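Local coordinates for protein sesquisabinene B synthase 2 (Santalum album, PDB 6A2A) that probably converts farnesyl diphosphate to the sesquiterpene sesquisabinene B, as a magnesium-dependent plant terpene synthase, at residues Ala395-His399 with Glu400-Pro404. Residues are numbered along the deposited sequence; the frame is centred on the assembly and turned at random.
Sequences AKWFH and EGHKP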
loop_
_atom_site.group_PDB
_atom_site.type_symbol
_atom_site.label_atom_id
_atom_site.label_comp_id
_atom_site.label_asym_id
_atom_site.label_seq_id
_atom_site.Cartn_x
_atom_site.Cartn_y
_atom_site.Cartn_z
ATOM N N ALA A 395 -28.305 18.443 -3.912
ATOM C CA ALA A 395 -27.777 19.797 -4.255
ATOM C C ALA A 395 -28.814 20.561 -5.075
ATOM O O ALA A 395 -28.988 21.769 -4.867
ATOM C CB ALA A 395 -26.462 19.702 -5.024
ATOM N N LYS A 396 -29.468 19.872 -5.997
ATOM C CA LYS A 396 -30.538 20.490 -6.828
ATOM C C LYS A 396 -31.671 21.003 -5.926
ATOM O O LYS A 396 -32.048 22.193 -5.943
ATOM C CB LYS A 396 -30.988 19.474 -7.871
ATOM C CG LYS A 396 -32.039 19.995 -8.839
ATOM C CD LYS A 396 -32.207 19.120 -10.043
ATOM C CE LYS A 396 -33.052 17.900 -9.749
ATOM N NZ LYS A 396 -34.501 18.219 -9.711
ATOM N N TRP A 397 -32.153 20.148 -5.033
ATOM C CA TRP A 397 -33.150 20.601 -4.042
ATOM C C TRP A 397 -32.694 21.827 -3.233
ATOM O O TRP A 397 -33.498 22.760 -3.010
ATOM C CB TRP A 397 -33.507 19.438 -3.128
ATOM C CG TRP A 397 -34.189 18.295 -3.817
ATOM C CD1 TRP A 397 -34.903 18.307 -4.980
ATOM C CD2 TRP A 397 -34.370 16.976 -3.262
ATOM N NE1 TRP A 397 -35.439 17.066 -5.222
ATOM C CE2 TRP A 397 -35.153 16.235 -4.168
ATOM C CE3 TRP A 397 -33.935 16.364 -2.096
ATOM C CZ2 TRP A 397 -35.515 14.911 -3.938
ATOM C CZ3 TRP A 397 -34.230 15.038 -1.894
ATOM C CH2 TRP A 397 -35.023 14.326 -2.789
ATOM N N PHE A 398 -31.465 21.826 -2.733
ATOM C CA PHE A 398 -30.946 22.858 -1.867
ATOM C C PHE A 398 -30.911 24.192 -2.630
ATOM O O PHE A 398 -31.314 25.215 -2.064
ATOM C CB PHE A 398 -29.534 22.489 -1.390
ATOM C CG PHE A 398 -28.744 23.547 -0.646
ATOM C CD1 PHE A 398 -29.146 24.004 0.599
ATOM C CD2 PHE A 398 -27.537 24.008 -1.144
ATOM C CE1 PHE A 398 -28.383 24.920 1.308
ATOM C CE2 PHE A 398 -26.789 24.959 -0.454
ATOM C CZ PHE A 398 -27.208 25.404 0.776
ATOM N N HIS A 399 -30.431 24.138 -3.882
ATOM C CA HIS A 399 -30.275 25.338 -4.742
ATOM C C HIS A 399 -31.620 25.828 -5.301
ATOM O O HIS A 399 -31.727 27.031 -5.544
ATOM C CB HIS A 399 -29.315 25.099 -5.914
ATOM C CG HIS A 399 -27.897 24.911 -5.498
ATOM N ND1 HIS A 399 -27.228 25.839 -4.694
ATOM C CD2 HIS A 399 -27.011 23.921 -5.782
ATOM C CE1 HIS A 399 -26.002 25.394 -4.476
ATOM N NE2 HIS A 399 -25.843 24.228 -5.137
ATOM N N GLU A 400 -32.592 24.940 -5.539
ATOM C CA GLU A 400 -33.926 25.319 -6.037
ATOM C C GLU A 400 -34.871 25.680 -4.889
ATOM O O GLU A 400 -35.989 26.096 -5.148
ATOM C CB GLU A 400 -34.664 24.175 -6.718
ATOM C CG GLU A 400 -34.175 23.796 -8.091
ATOM C CD GLU A 400 -34.829 22.495 -8.530
ATOM O OE1 GLU A 400 -35.575 21.887 -7.686
ATOM O OE2 GLU A 400 -34.599 22.086 -9.693
ATOM N N GLY A 401 -34.456 25.501 -3.649
ATOM C CA GLY A 401 -35.326 25.672 -2.488
ATOM C C GLY A 401 -36.452 24.641 -2.391
ATOM O O GLY A 401 -37.459 24.910 -1.743
ATOM N N HIS A 402 -36.309 23.471 -2.997
ATOM C CA HIS A 402 -37.300 22.374 -2.858
ATOM C C HIS A 402 -37.338 21.880 -1.409
ATOM O O HIS A 402 -36.298 21.762 -0.758
ATOM C CB HIS A 402 -36.968 21.215 -3.809
ATOM C CG HIS A 402 -37.993 20.128 -3.886
ATOM N ND1 HIS A 402 -39.300 20.353 -4.267
ATOM C CD2 HIS A 402 -37.888 18.789 -3.704
ATOM C CE1 HIS A 402 -39.972 19.205 -4.254
ATOM N NE2 HIS A 402 -39.116 18.215 -3.927
ATOM N N LYS A 403 -38.552 21.606 -0.940
ATOM C CA LYS A 403 -38.820 21.082 0.379
ATOM C C LYS A 403 -39.432 19.692 0.201
ATOM O O LYS A 403 -40.625 19.549 0.090
ATOM C CB LYS A 403 -39.762 22.032 1.129
ATOM C CG LYS A 403 -39.125 23.348 1.554
ATOM C CD LYS A 403 -40.016 24.246 2.393
ATOM C CE LYS A 403 -39.238 25.375 3.042
ATOM N NZ LYS A 403 -39.950 26.671 2.962
ATOM N N PRO A 404 -38.592 18.647 0.133
ATOM C CA PRO A 404 -39.141 17.331 -0.136
ATOM C C PRO A 404 -39.953 16.820 1.062
ATOM O O PRO A 404 -39.787 17.271 2.185
ATOM C CB PRO A 404 -37.905 16.444 -0.355
ATOM C CG PRO A 404 -36.882 17.093 0.521
ATOM C CD PRO A 404 -37.150 18.578 0.342
#
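His402 N reaches back to Trp397 O (2.9 Å), a weak bond bent to 130° at the hydrogen, and closes a Schellman-like turn where helix 377-400 of the metal-binding terpene synthase domain ends. Glu400 N still gives a regular i to i+4 bond to Lys396 O (2.8 Å). Gly401 then leaves the helix with positive phi, a conformation that glycine adopts readily, and the chain runs on through an irregular link toward helix 406-416. Trp397 and His402 lie side by side pointing the same way, in the C3 and C'' positions where a Schellman cap usually places an apolar contact, here filled by an oblique aromatic pair. The imidazole enters over one face of the indole near its rim, with His402 CD2 3.3 Å from Trp397 CD1; the planes are inclined by 46°. His402 carries CG opposite its own backbone N (chi1 -172°), which swings the ring over the indole while NE2 hydrogen-bonds Glu408 of the next helix. Farther along the same indole face, Pro404 CB sits 4.2 Å from the centroid of Trp397's six-membered ring, almost along its normal, a CH-pi contact. Leu475 touches both Trp397 and Pro404, joining this helix end to a loop. Were Trp397 cut back to an alanine, the His402 imidazole and the Pro404 ring would probably lose the surface they rest on, and the link its hold on the helix end. The Trp397 side chain is also about 5 Å from that of Glu394, a magnesium ligand, although no metal is bound here. On the exposed flank Lys396 and Glu400 run alongside each other: Lys396 CG lies 3.4 Å from Glu400 OE2, while the lysine chain bends at its end, leaving NZ in a long salt bridge, 3.9 Å from that same OE2.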